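Local coordinates for protein choline dehydrogenase and related flavoproteins (Aspergillus oryzae, PDB 3Q9T) that acts as a formate oxidase, a flavoenzyme of the glucose-methanol-choline oxidoreductase family with 8-formyl-FAD at its catalytic site, at residues Thr69-Arg74 with Cys505-His510; Met305-Val310 with Cys552-Ser557; Asp324-His329 with Asp334-Ala339. All coordinates share one frame; numbering follows the deposited sequence.

How the interactions relate
Interactions 1 and 2 form one connected site, with centres about 12 Å apart. They share a sheet: strand 506-507 pairs with strand 308-316, and Gln506 N meets Gly309 O at 2.7 Å. Thr507 OG1 of interaction 1 probably hydrogen-bonds to Asp306 OD2 of interaction 2, though the modelled distance is very short. His510 and Arg553 pack against each other, one from each contact, and both reach the flavin cofactor FAY. Interaction 3 stands apart. Its centre is about 33 Å from that of interaction 1 and about 30 Å from that of interaction 2. Its nearest atoms stay about 14 Å and 15 Å from theirs. It is linked through the chain, since helix 323-327 follows strand 308-316.

Interaction 1. Residues Thr69-Arg74 with Cys505-His510; sequences TTMVRR and CQTAFH. With FAY ([(2R,3S,4R,5R)-5-(6-amino-9H-purin-9-yl)-3,4-dihydroxytetrahydrofuran-2-yl]methyl (2R,3S,4S)-5-(8-formyl-7-methyl-2,4-dioxo-3,4-dihydrobenzo[g]pteridin-10(2H)-yl)-2,3,4-trihydroxypentyl dihydrogen diphosphate), chain D.
Met71 lies at the corner of strand 67-74, half of the hairpin 67-74/77-81, and packs on the short strand 506-507 of the large mixed sheet. The two segments share no hydrogen bond. The sulfur does the touching: Met71 SD lies 3.7 Å from Thr507 N and 4.3 Å from Thr507 CB. The methionine chain bends about CB-CG (chi2 -76°), which turns SD across the strand backbone, and bends again about CG-SD. Beside it, a methyl meets a thiol, with Val72 CG1 4.1 Å from Cys505 SG. All the touching residues are buried.

Past the strand, 505-510 bends toward the cofactor. Thr507 OG1 accepts from Phe509 N at 2.8 Å, which makes an ST turn. The same hydroxyl probably hydrogen-bonds to Asp306 OD2 of the neighbouring segment 305-310, though the modelled distance is very short. Gln506 reaches along the chain, its NE2 donating to Thr507 O at 3.1 Å, nearly straight at 162° and in the plane of the amide. A second acceptor for NE2 is Ala403 O.

The Phe509 ring is sandwiched. Thr507 O sits above the centre of one face. The opposite face carries the flavin methyl, with Phe509 CD1 3.5 Å from FAY C7M, offset toward the ring rim. His510 comes in obliquely, its CD2 4.1 Å from FAY C10. Cys505 O is held by Arg79, from the other strand of the hairpin.

The ST turn after strand 506-507 thus carries Phe509 and His510 to the isoalloxazine, in the flavin pocket of this GMC oxidoreductase.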
loop_
_atom_site.group_PDB
_atom_site.type_symbol
_atom_site.label_atom_id
_atom_site.label_comp_id
_atom_site.label_asym_id
_atom_site.label_seq_id
_atom_site.Cartn_x
_atom_site.Cartn_y
_atom_site.Cartn_z
ATOM N N THR A 69 -6.560 4.118 4.717
ATOM C CA THR A 69 -7.022 2.847 5.261
ATOM C C THR A 69 -6.438 1.622 4.572
ATOM O O THR A 69 -6.208 1.618 3.366
ATOM C CB THR A 69 -8.598 2.721 5.363
ATOM O OG1 THR A 69 -9.104 1.879 4.329
ATOM C CG2 THR A 69 -9.273 4.040 5.332
ATOM N N THR A 70 -6.186 0.588 5.367
ATOM C CA THR A 70 -5.700 -0.687 4.856
ATOM C C THR A 70 -6.850 -1.448 4.203
ATOM O O THR A 70 -7.858 -1.767 4.853
ATOM C CB THR A 70 -5.095 -1.557 5.989
ATOM O OG1 THR A 70 -3.967 -0.890 6.558
ATOM C CG2 THR A 70 -4.667 -2.947 5.469
ATOM N N MET A 71 -6.681 -1.740 2.920
ATOM C CA MET A 71 -7.711 -2.390 2.117
ATOM C C MET A 71 -7.661 -3.889 2.315
ATOM O O MET A 71 -8.688 -4.543 2.501
ATOM C CB MET A 71 -7.510 -2.049 0.641
ATOM C CG MET A 71 -7.690 -0.557 0.336
ATOM S SD MET A 71 -9.436 -0.061 0.332
ATOM C CE MET A 71 -9.324 1.475 1.241
ATOM N N VAL A 72 -6.454 -4.433 2.256
ATOM C CA VAL A 72 -6.257 -5.833 2.537
ATOM C C VAL A 72 -5.010 -6.065 3.358
ATOM O O VAL A 72 -4.002 -5.376 3.191
ATOM C CB VAL A 72 -6.336 -6.732 1.255
ATOM C CG1 VAL A 72 -6.399 -5.899 -0.001
ATOM C CG2 VAL A 72 -5.221 -7.745 1.211
ATOM N N ARG A 73 -5.121 -7.013 4.281
ATOM C CA ARG A 73 -4.031 -7.404 5.153
ATOM C C ARG A 73 -4.040 -8.920 5.280
ATOM O O ARG A 73 -4.593 -9.466 6.226
ATOM C CB ARG A 73 -4.180 -6.748 6.535
ATOM C CG ARG A 73 -2.993 -7.004 7.462
ATOM C CD ARG A 73 -3.129 -6.249 8.783
ATOM N NE ARG A 73 -2.837 -4.831 8.617
ATOM C CZ ARG A 73 -3.292 -3.871 9.422
ATOM N NH1 ARG A 73 -2.960 -2.601 9.199
ATOM N NH2 ARG A 73 -4.078 -4.175 10.452
ATOM N N ARG A 74 -3.471 -9.583 4.278
ATOM C CA ARG A 74 -3.304 -11.024 4.264
ATOM C C ARG A 74 -1.815 -11.279 4.443
ATOM O O ARG A 74 -1.012 -10.359 4.292
ATOM C CB ARG A 74 -3.754 -11.608 2.918
ATOM C CG ARG A 74 -5.265 -11.524 2.635
ATOM C CD ARG A 74 -5.557 -11.755 1.148
ATOM N NE ARG A 74 -4.868 -12.941 0.628
ATOM C CZ ARG A 74 -5.370 -14.174 0.649
ATOM N NH1 ARG A 74 -6.580 -14.409 1.154
ATOM N NH2 ARG A 74 -4.665 -15.176 0.151
ATOM N N CYS A 505 -8.408 -4.248 -6.300
ATOM C CA CYS A 505 -9.663 -4.069 -5.592
ATOM C C CYS A 505 -9.628 -2.762 -4.804
ATOM O O CYS A 505 -8.557 -2.210 -4.554
ATOM C CB CYS A 505 -9.908 -5.239 -4.640
ATOM S SG CYS A 505 -8.868 -5.187 -3.164
ATOM N N GLN A 506 -10.806 -2.277 -4.421
ATOM C CA GLN A 506 -10.922 -1.095 -3.570
ATOM C C GLN A 506 -12.186 -1.247 -2.763
ATOM O O GLN A 506 -12.979 -2.157 -3.014
ATOM C CB GLN A 506 -11.029 0.194 -4.411
ATOM C CG GLN A 506 -12.216 0.193 -5.351
ATOM C CD GLN A 506 -12.420 1.522 -6.033
ATOM O OE1 GLN A 506 -11.713 1.867 -6.995
ATOM N NE2 GLN A 506 -13.378 2.298 -5.527
ATOM N N THR A 507 -12.387 -0.347 -1.807
ATOM C CA THR A 507 -13.669 -0.240 -1.121
ATOM C C THR A 507 -14.760 0.105 -2.125
ATOM O O THR A 507 -14.543 0.912 -3.028
ATOM C CB THR A 507 -13.639 0.865 -0.038
ATOM O OG1 THR A 507 -14.927 0.958 0.582
ATOM C CG2 THR A 507 -13.284 2.225 -0.654
ATOM N N ALA A 508 -15.935 -0.500 -1.980
ATOM C CA ALA A 508 -17.078 -0.060 -2.777
ATOM C C ALA A 508 -17.801 1.090 -2.060
ATOM O O ALA A 508 -18.890 1.482 -2.452
ATOM C CB ALA A 508 -18.023 -1.223 -3.053
ATOM N N PHE A 509 -17.173 1.611 -1.003
ATOM C CA PHE A 509 -17.664 2.772 -0.235
ATOM C C PHE A 509 -18.838 2.477 0.715
ATOM O O PHE A 509 -19.608 3.379 1.032
ATOM C CB PHE A 509 -18.007 3.954 -1.158
ATOM C CG PHE A 509 -16.872 4.359 -2.081
ATOM C CD1 PHE A 509 -15.736 4.979 -1.578
ATOM C CD2 PHE A 509 -16.950 4.130 -3.444
ATOM C CE1 PHE A 509 -14.690 5.360 -2.414
ATOM C CE2 PHE A 509 -15.908 4.510 -4.287
ATOM C CZ PHE A 509 -14.784 5.133 -3.771
ATOM N N HIS A 510 -18.947 1.235 1.198
ATOM C CA HIS A 510 -20.045 0.852 2.098
ATOM C C HIS A 510 -19.624 0.312 3.469
ATOM O O HIS A 510 -20.180 -0.685 3.924
ATOM C CB HIS A 510 -20.948 -0.201 1.424
ATOM C CG HIS A 510 -21.276 0.111 -0.002
ATOM N ND1 HIS A 510 -21.450 -0.866 -0.958
ATOM C CD2 HIS A 510 -21.446 1.296 -0.637
ATOM C CE1 HIS A 510 -21.701 -0.297 -2.123
ATOM N NE2 HIS A 510 -21.711 1.014 -1.956
HETATM P P FAY D . -23.469 7.909 7.925
HETATM N N1 FAY D . -24.282 4.414 -0.696
HETATM C C2 FAY D . -25.340 4.296 -1.595
HETATM O O2 FAY D . -26.432 3.893 -1.211
HETATM N N3 FAY D . -25.334 5.045 -2.753
HETATM C C4 FAY D . -24.126 5.418 -3.289
HETATM O O4 FAY D . -24.014 5.383 -4.528
HETATM N N5 FAY D . -21.826 5.921 -2.901
HETATM C C6 FAY D . -19.747 6.938 -2.496
HETATM C C7 FAY D . -18.787 7.441 -1.635
HETATM C C8 FAY D . -18.966 7.310 -0.254
HETATM O O8 FAY D . -18.252 8.101 1.833
HETATM C C9 FAY D . -20.168 6.787 0.240
HETATM P PA FAY D . -21.731 10.075 7.383
HETATM C "C1'" FAY D . -22.519 5.423 1.360
HETATM C C10 FAY D . -23.107 5.009 -1.089
HETATM N N10 FAY D . -22.206 5.492 -0.136
HETATM N N1A FAY D . -16.180 15.975 14.729
HETATM O O1A FAY D . -20.312 10.097 6.921
HETATM C C1B FAY D . -19.153 14.133 10.812
HETATM O O1P FAY D . -24.562 8.771 8.509
HETATM C "C2'" FAY D . -23.411 6.599 1.818
HETATM O "O2'" FAY D . -22.903 7.752 1.249
HETATM C C2A FAY D . -17.276 16.582 14.145
HETATM O O2A FAY D . -22.728 10.375 6.306
HETATM C C2B FAY D . -18.756 13.968 9.356
HETATM O O2B FAY D . -18.217 15.148 8.787
HETATM O O2P FAY D . -23.332 6.606 8.692
HETATM C "C3'" FAY D . -23.729 6.874 3.325
HETATM O "O3'" FAY D . -23.742 8.247 3.711
HETATM N N3A FAY D . -17.955 15.959 13.110
HETATM C C3B FAY D . -20.083 13.613 8.724
HETATM O O3B FAY D . -20.796 14.800 8.478
HETATM O O3P FAY D . -22.051 8.664 8.052
HETATM C "C4'" FAY D . -22.863 6.141 4.319
HETATM O "O4'" FAY D . -22.872 4.777 3.906
HETATM C C4A FAY D . -17.543 14.741 12.673
HETATM C C4B FAY D . -20.817 12.879 9.820
HETATM O O4B FAY D . -20.120 13.136 11.027
HETATM C C4X FAY D . -23.004 5.391 -2.440
HETATM C "C5'" FAY D . -23.401 6.321 5.759
HETATM O "O5'" FAY D . -23.639 7.621 6.319
HETATM C C5A FAY D . -16.447 14.111 13.256
HETATM C C5B FAY D . -20.892 11.391 9.535
HETATM O O5B FAY D . -21.883 11.188 8.559
HETATM C C5X FAY D . -20.832 6.224 -1.996
HETATM C C6A FAY D . -15.752 14.733 14.291
HETATM N N6A FAY D . -14.639 14.173 14.784
HETATM N N7A FAY D . -16.271 12.926 12.635
HETATM C C7M FAY D . -17.492 7.941 -2.228
HETATM C C8A FAY D . -17.221 12.778 11.688
HETATM C C8M FAY D . -18.152 8.177 0.629
HETATM C C9A FAY D . -21.093 6.193 -0.616
HETATM N N9A FAY D . -18.007 13.893 11.698
#

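Interaction 2. Residues Met305-Val310 with Cys552-Ser557; sequences MDHPGV and CRIQNS. With FAY ([(2R,3S,4R,5R)-5-(6-amino-9H-purin-9-yl)-3,4-dihydroxytetrahydrofuran-2-yl]methyl (2R,3S,4S)-5-(8-formyl-7-methyl-2,4-dioxo-3,4-dihydrobenzo[g]pteridin-10(2H)-yl)-2,3,4-trihydroxypentyl dihydrogen diphosphate), chain D.
His307 meets Cys552 and Ile554 by van der Waals contact. Its CE1 edge faces a backbone carbonyl, with His307 CE1 3.4 Å from Cys552 O and the oxygen near the ring plane. The CG2 methyl of Ile554 lies obliquely to the ring, 4.4 Å from His307 CE1. A chi1 of -70° turns the ring to the 552-557 segment. No hydrogen bond crosses between the segments.

His307 is held by polar bonds from within and beyond its segment. His307 ND1 bonds to His510 ND1, and the two rings stand at about 90°. Asp306 OD1 accepts from His307 N at 2.6 Å, from above the carboxylate plane. Within 552-557, Ser557 OG donates to Ile554 O at 2.7 Å, on an in-plane lone pair.

Cofactor bonds follow. Arg553, extended from CG to NE, sends NH1 to FAY O4 at 3.1 Å in a clearly bent bond, while its NH2 pairs with Asp395. Gln555 N, in the first turn of helix 555-572, donates to FAY O2 at 2.6 Å (152°). Ile554 CD1 packs on the ribityl oxygen FAY O4' at 3.2 Å.

The flavin's pyrimidine carbonyl oxygens each accept a hydrogen bond, O4 from Arg553 and O2 from Gln555 N. This probably draws electron density toward that end of the ring and would favour its reduction. Arg553 with His510 is consistent with the His-Arg pair reported for this catalytic site.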
loop_
_atom_site.group_PDB
_atom_site.type_symbol
_atom_site.label_atom_id
_atom_site.label_comp_id
_atom_site.label_asym_id
_atom_site.label_seq_id
_atom_site.Cartn_x
_atom_site.Cartn_y
_atom_site.Cartn_z
ATOM N N MET A 305 -17.320 -4.034 8.568
ATOM C CA MET A 305 -17.563 -4.816 7.349
ATOM C C MET A 305 -17.910 -3.906 6.176
ATOM O O MET A 305 -18.722 -2.978 6.310
ATOM C CB MET A 305 -18.681 -5.844 7.552
ATOM C CG MET A 305 -18.674 -6.953 6.514
ATOM S SD MET A 305 -17.399 -8.207 6.842
ATOM C CE MET A 305 -17.557 -9.163 5.338
ATOM N N ASP A 306 -17.282 -4.169 5.034
ATOM C CA ASP A 306 -17.462 -3.342 3.847
ATOM C C ASP A 306 -17.559 -4.286 2.644
ATOM O O ASP A 306 -17.315 -5.490 2.779
ATOM C CB ASP A 306 -16.273 -2.386 3.720
ATOM C CG ASP A 306 -16.477 -1.282 2.663
ATOM O OD1 ASP A 306 -17.549 -1.195 2.050
ATOM O OD2 ASP A 306 -15.542 -0.483 2.457
ATOM N N HIS A 307 -17.918 -3.750 1.480
ATOM C CA HIS A 307 -17.930 -4.541 0.248
ATOM C C HIS A 307 -16.638 -4.311 -0.531
ATOM O O HIS A 307 -16.313 -3.164 -0.834
ATOM C CB HIS A 307 -19.062 -4.085 -0.665
ATOM C CG HIS A 307 -20.437 -4.423 -0.176
ATOM N ND1 HIS A 307 -21.493 -3.549 -0.296
ATOM C CD2 HIS A 307 -20.937 -5.543 0.398
ATOM C CE1 HIS A 307 -22.584 -4.110 0.193
ATOM N NE2 HIS A 307 -22.276 -5.323 0.614
ATOM N N PRO A 308 -15.922 -5.387 -0.905
ATOM C CA PRO A 308 -14.760 -5.148 -1.770
ATOM C C PRO A 308 -15.264 -4.991 -3.198
ATOM O O PRO A 308 -16.292 -5.575 -3.532
ATOM C CB PRO A 308 -13.954 -6.439 -1.631
ATOM C CG PRO A 308 -15.009 -7.493 -1.417
ATOM C CD PRO A 308 -16.194 -6.828 -0.739
ATOM N N GLY A 309 -14.584 -4.182 -4.006
ATOM C CA GLY A 309 -14.982 -3.968 -5.377
ATOM C C GLY A 309 -13.742 -4.111 -6.234
ATOM O O GLY A 309 -12.680 -3.627 -5.850
ATOM N N VAL A 310 -13.855 -4.817 -7.358
ATOM C CA VAL A 310 -12.829 -4.730 -8.390
ATOM C C VAL A 310 -13.415 -4.096 -9.651
ATOM O O VAL A 310 -14.055 -4.764 -10.454
ATOM C CB VAL A 310 -12.179 -6.100 -8.714
ATOM C CG1 VAL A 310 -11.246 -5.977 -9.925
ATOM C CG2 VAL A 310 -11.428 -6.626 -7.501
ATOM N N CYS A 552 -25.993 -4.523 -1.347
ATOM C CA CYS A 552 -26.034 -3.467 -2.333
ATOM C C CYS A 552 -25.531 -2.204 -1.685
ATOM O O CYS A 552 -25.254 -2.202 -0.484
ATOM C CB CYS A 552 -27.478 -3.251 -2.750
ATOM S SG CYS A 552 -28.547 -2.964 -1.323
ATOM N N ARG A 553 -25.414 -1.145 -2.486
ATOM C CA ARG A 553 -25.095 0.197 -2.003
ATOM C C ARG A 553 -26.025 0.599 -0.844
ATOM O O ARG A 553 -27.238 0.453 -0.924
ATOM C CB ARG A 553 -25.195 1.191 -3.165
ATOM C CG ARG A 553 -24.193 0.876 -4.270
ATOM C CD ARG A 553 -24.163 1.940 -5.356
ATOM N NE ARG A 553 -23.099 1.697 -6.338
ATOM C CZ ARG A 553 -22.601 2.632 -7.138
ATOM N NH1 ARG A 553 -23.076 3.869 -7.067
ATOM N NH2 ARG A 553 -21.634 2.341 -8.009
ATOM N N ILE A 554 -25.453 1.134 0.224
ATOM C CA ILE A 554 -26.132 1.070 1.520
ATOM C C ILE A 554 -26.840 2.318 2.037
ATOM O O ILE A 554 -27.399 2.269 3.122
ATOM C CB ILE A 554 -25.129 0.634 2.616
ATOM C CG1 ILE A 554 -24.069 1.735 2.805
ATOM C CG2 ILE A 554 -24.489 -0.702 2.230
ATOM C CD1 ILE A 554 -23.138 1.543 3.996
ATOM N N GLN A 555 -26.834 3.421 1.289
ATOM C CA GLN A 555 -27.373 4.667 1.836
ATOM C C GLN A 555 -28.843 4.544 2.255
ATOM O O GLN A 555 -29.255 5.160 3.228
ATOM C CB GLN A 555 -27.150 5.879 0.901
ATOM C CG GLN A 555 -28.194 6.067 -0.199
ATOM C CD GLN A 555 -28.033 7.413 -0.954
ATOM O OE1 GLN A 555 -27.805 8.468 -0.352
ATOM N NE2 GLN A 555 -28.147 7.363 -2.263
ATOM N N ASN A 556 -29.623 3.744 1.534
ATOM C CA ASN A 556 -31.038 3.541 1.860
ATOM C C ASN A 556 -31.178 2.960 3.275
ATOM O O ASN A 556 -31.953 3.475 4.089
ATOM C CB ASN A 556 -31.697 2.649 0.791
ATOM C CG ASN A 556 -33.230 2.559 0.921
ATOM O OD1 ASN A 556 -33.855 1.801 0.189
ATOM N ND2 ASN A 556 -33.827 3.320 1.847
ATOM N N SER A 557 -30.400 1.926 3.596
ATOM C CA SER A 557 -30.442 1.344 4.947
ATOM C C SER A 557 -29.981 2.334 6.041
ATOM O O SER A 557 -30.452 2.285 7.186
ATOM C CB SER A 557 -29.616 0.060 5.018
ATOM O OG SER A 557 -28.233 0.322 4.754
HETATM P P FAY D . -23.469 7.909 7.925
HETATM N N1 FAY D . -24.282 4.414 -0.696
HETATM C C2 FAY D . -25.340 4.296 -1.595
HETATM O O2 FAY D . -26.432 3.893 -1.211
HETATM N N3 FAY D . -25.334 5.045 -2.753
HETATM C C4 FAY D . -24.126 5.418 -3.289
HETATM O O4 FAY D . -24.014 5.383 -4.528
HETATM N N5 FAY D . -21.826 5.921 -2.901
HETATM C C6 FAY D . -19.747 6.938 -2.496
HETATM C C7 FAY D . -18.787 7.441 -1.635
HETATM C C8 FAY D . -18.966 7.310 -0.254
HETATM O O8 FAY D . -18.252 8.101 1.833
HETATM C C9 FAY D . -20.168 6.787 0.240
HETATM P PA FAY D . -21.731 10.075 7.383
HETATM C "C1'" FAY D . -22.519 5.423 1.360
HETATM C C10 FAY D . -23.107 5.009 -1.089
HETATM N N10 FAY D . -22.206 5.492 -0.136
HETATM N N1A FAY D . -16.180 15.975 14.729
HETATM O O1A FAY D . -20.312 10.097 6.921
HETATM C C1B FAY D . -19.153 14.133 10.812
HETATM O O1P FAY D . -24.562 8.771 8.509
HETATM C "C2'" FAY D . -23.411 6.599 1.818
HETATM O "O2'" FAY D . -22.903 7.752 1.249
HETATM C C2A FAY D . -17.276 16.582 14.145
HETATM O O2A FAY D . -22.728 10.375 6.306
HETATM C C2B FAY D . -18.756 13.968 9.356
HETATM O O2B FAY D . -18.217 15.148 8.787
HETATM O O2P FAY D . -23.332 6.606 8.692
HETATM C "C3'" FAY D . -23.729 6.874 3.325
HETATM O "O3'" FAY D . -23.742 8.247 3.711
HETATM N N3A FAY D . -17.955 15.959 13.110
HETATM C C3B FAY D . -20.083 13.613 8.724
HETATM O O3B FAY D . -20.796 14.800 8.478
HETATM O O3P FAY D . -22.051 8.664 8.052
HETATM C "C4'" FAY D . -22.863 6.141 4.319
HETATM O "O4'" FAY D . -22.872 4.777 3.906
HETATM C C4A FAY D . -17.543 14.741 12.673
HETATM C C4B FAY D . -20.817 12.879 9.820
HETATM O O4B FAY D . -20.120 13.136 11.027
HETATM C C4X FAY D . -23.004 5.391 -2.440
HETATM C "C5'" FAY D . -23.401 6.321 5.759
HETATM O "O5'" FAY D . -23.639 7.621 6.319
HETATM C C5A FAY D . -16.447 14.111 13.256
HETATM C C5B FAY D . -20.892 11.391 9.535
HETATM O O5B FAY D . -21.883 11.188 8.559
HETATM C C5X FAY D . -20.832 6.224 -1.996
HETATM C C6A FAY D . -15.752 14.733 14.291
HETATM N N6A FAY D . -14.639 14.173 14.784
HETATM N N7A FAY D . -16.271 12.926 12.635
HETATM C C7M FAY D . -17.492 7.941 -2.228
HETATM C C8A FAY D . -17.221 12.778 11.688
HETATM C C8M FAY D . -18.152 8.177 0.629
HETATM C C9A FAY D . -21.093 6.193 -0.616
HETATM N N9A FAY D . -18.007 13.893 11.698
#

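Interaction 3. Residues Asp324-His329 with Asp334-Ala339; sequences DVLLRH and DAVVSA
Val325 and Val336 make the tight part of this contact, where two consecutive helices lie against each other. Their side chains cross at about a right angle. Val325 CG1 touches both methyls of its partner, at 3.8 Å to Val336 CG2 and 3.9 Å to Val336 CG1. CG1 of Val325 is placed opposite its backbone N (chi1 -178°), and that branch makes the contact. Val336 CG2 is the busier methyl of the other residue. It also takes Leu326 CD2 at 4.3 Å, a looser touch made by the tip of the leucine. The contact between the segments is apolar, with no hydrogen bond across it. The first helix has a wider pi-type turn over 324-327.

The outer face of the second helix is the loose side. Ala335 and Ser338 are exposed there and make no contact with 324-329. At the end of the first helix, Arg328 in the following loop turns back to Asp324; both are partly exposed. Arg328 grips Asp324 side-on, with NE 3.0 Å and NH2 3.1 Å from Asp324 OD1. That oxygen lies in the guanidinium plane, and NE donates to the anti lone pair of Asp324 OD1. Asp324 OD2 forms a salt bridge with Lys332, in the first turn of helix 331-343, so this carboxylate also bridges the two helices.

Helix 323-327 follows strand 308-316. Arg328 NH1 and Asp324 N bond to Gly414 and Asp415, where strand 415-423 begins. Val325 also packs on Glu165, Leu326 on Leu352 and Val336 on Pro347, all in loops beside the helix pair.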
loop_
_atom_site.group_PDB
_atom_site.type_symbol
_atom_site.label_atom_id
_atom_site.label_comp_id
_atom_site.label_asym_id
_atom_site.label_seq_id
_atom_site.Cartn_x
_atom_site.Cartn_y
_atom_site.Cartn_z
ATOM N N ASP A 324 -16.460 12.021 -23.775
ATOM C CA ASP A 324 -16.207 13.134 -24.689
ATOM C C ASP A 324 -17.087 14.346 -24.384
ATOM O O ASP A 324 -16.829 15.447 -24.859
ATOM C CB ASP A 324 -16.386 12.705 -26.142
ATOM C CG ASP A 324 -15.407 13.403 -27.075
ATOM O OD1 ASP A 324 -14.196 13.445 -26.748
ATOM O OD2 ASP A 324 -15.848 13.922 -28.126
ATOM N N VAL A 325 -18.123 14.130 -23.584
ATOM C CA VAL A 325 -19.045 15.192 -23.244
ATOM C C VAL A 325 -18.730 15.771 -21.873
ATOM O O VAL A 325 -18.698 16.987 -21.698
ATOM C CB VAL A 325 -20.492 14.692 -23.247
ATOM C CG1 VAL A 325 -21.435 15.842 -22.936
ATOM C CG2 VAL A 325 -20.833 14.024 -24.593
ATOM N N LEU A 326 -18.476 14.900 -20.902
ATOM C CA LEU A 326 -18.324 15.350 -19.526
ATOM C C LEU A 326 -16.878 15.456 -19.045
ATOM O O LEU A 326 -16.542 16.350 -18.260
ATOM C CB LEU A 326 -19.141 14.462 -18.592
ATOM C CG LEU A 326 -20.650 14.562 -18.828
ATOM C CD1 LEU A 326 -21.409 13.486 -18.043
ATOM C CD2 LEU A 326 -21.133 15.958 -18.463
ATOM N N LEU A 327 -16.023 14.563 -19.527
ATOM C CA LEU A 327 -14.677 14.442 -18.977
ATOM C C LEU A 327 -13.651 15.360 -19.619
ATOM O O LEU A 327 -12.747 15.845 -18.944
ATOM C CB LEU A 327 -14.177 13.001 -19.087
ATOM C CG LEU A 327 -14.100 12.152 -17.817
ATOM C CD1 LEU A 327 -13.214 10.941 -18.100
ATOM C CD2 LEU A 327 -13.555 12.964 -16.636
ATOM N N ARG A 328 -13.774 15.569 -20.923
ATOM C CA ARG A 328 -12.772 16.309 -21.677
ATOM C C ARG A 328 -13.255 17.718 -21.964
ATOM O O ARG A 328 -14.446 17.949 -22.160
ATOM C CB ARG A 328 -12.401 15.560 -22.971
ATOM C CG ARG A 328 -11.718 14.221 -22.700
ATOM C CD ARG A 328 -11.154 13.549 -23.935
ATOM N NE ARG A 328 -12.173 12.809 -24.675
ATOM C CZ ARG A 328 -12.404 11.508 -24.527
ATOM N NH1 ARG A 328 -11.683 10.794 -23.662
ATOM N NH2 ARG A 328 -13.353 10.920 -25.249
ATOM N N HIS A 329 -12.333 18.669 -21.962
ATOM C CA HIS A 329 -12.707 20.046 -22.241
ATOM C C HIS A 329 -13.043 20.181 -23.716
ATOM O O HIS A 329 -12.460 19.500 -24.564
ATOM C CB HIS A 329 -11.584 21.020 -21.853
ATOM C CG HIS A 329 -11.493 21.291 -20.380
ATOM N ND1 HIS A 329 -12.516 21.877 -19.664
ATOM C CD2 HIS A 329 -10.492 21.075 -19.492
ATOM C CE1 HIS A 329 -12.155 22.001 -18.400
ATOM N NE2 HIS A 329 -10.931 21.520 -18.268
ATOM N N ASP A 334 -18.762 22.365 -22.969
ATOM C CA ASP A 334 -19.260 23.729 -22.820
ATOM C C ASP A 334 -20.767 23.801 -23.011
ATOM O O ASP A 334 -21.459 24.489 -22.267
ATOM C CB ASP A 334 -18.552 24.679 -23.780
ATOM C CG ASP A 334 -17.175 25.069 -23.288
ATOM O OD1 ASP A 334 -16.958 25.043 -22.052
ATOM O OD2 ASP A 334 -16.315 25.400 -24.135
ATOM N N ALA A 335 -21.274 23.062 -23.988
ATOM C CA ALA A 335 -22.687 23.117 -24.319
ATOM C C ALA A 335 -23.552 22.599 -23.178
ATOM O O ALA A 335 -24.508 23.256 -22.774
ATOM C CB ALA A 335 -22.969 22.329 -25.608
ATOM N N VAL A 336 -23.224 21.416 -22.661
ATOM C CA VAL A 336 -24.041 20.818 -21.601
ATOM C C VAL A 336 -23.900 21.590 -20.277
ATOM O O VAL A 336 -24.842 21.666 -19.486
ATOM C CB VAL A 336 -23.761 19.303 -21.422
ATOM C CG1 VAL A 336 -24.228 18.529 -22.663
ATOM C CG2 VAL A 336 -22.291 19.049 -21.162
ATOM N N VAL A 337 -22.729 22.177 -20.060
ATOM C CA VAL A 337 -22.482 23.000 -18.890
ATOM C C VAL A 337 -23.315 24.291 -18.966
ATOM O O VAL A 337 -23.845 24.764 -17.962
ATOM C CB VAL A 337 -20.972 23.325 -18.757
ATOM C CG1 VAL A 337 -20.724 24.364 -17.683
ATOM C CG2 VAL A 337 -20.186 22.063 -18.445
ATOM N N SER A 338 -23.441 24.853 -20.165
ATOM C CA SER A 338 -24.208 26.081 -20.333
ATOM C C SER A 338 -25.700 25.824 -20.105
ATOM O O SER A 338 -26.386 26.613 -19.458
ATOM C CB SER A 338 -23.940 26.697 -21.707
ATOM O OG SER A 338 -24.830 27.766 -21.970
ATOM N N ALA A 339 -26.197 24.712 -20.629
ATOM C CA ALA A 339 -27.568 24.282 -20.377
ATOM C C ALA A 339 -27.857 24.026 -18.894
ATOM O O ALA A 339 -28.932 24.374 -18.387
ATOM C CB ALA A 339 -27.886 23.026 -21.186
#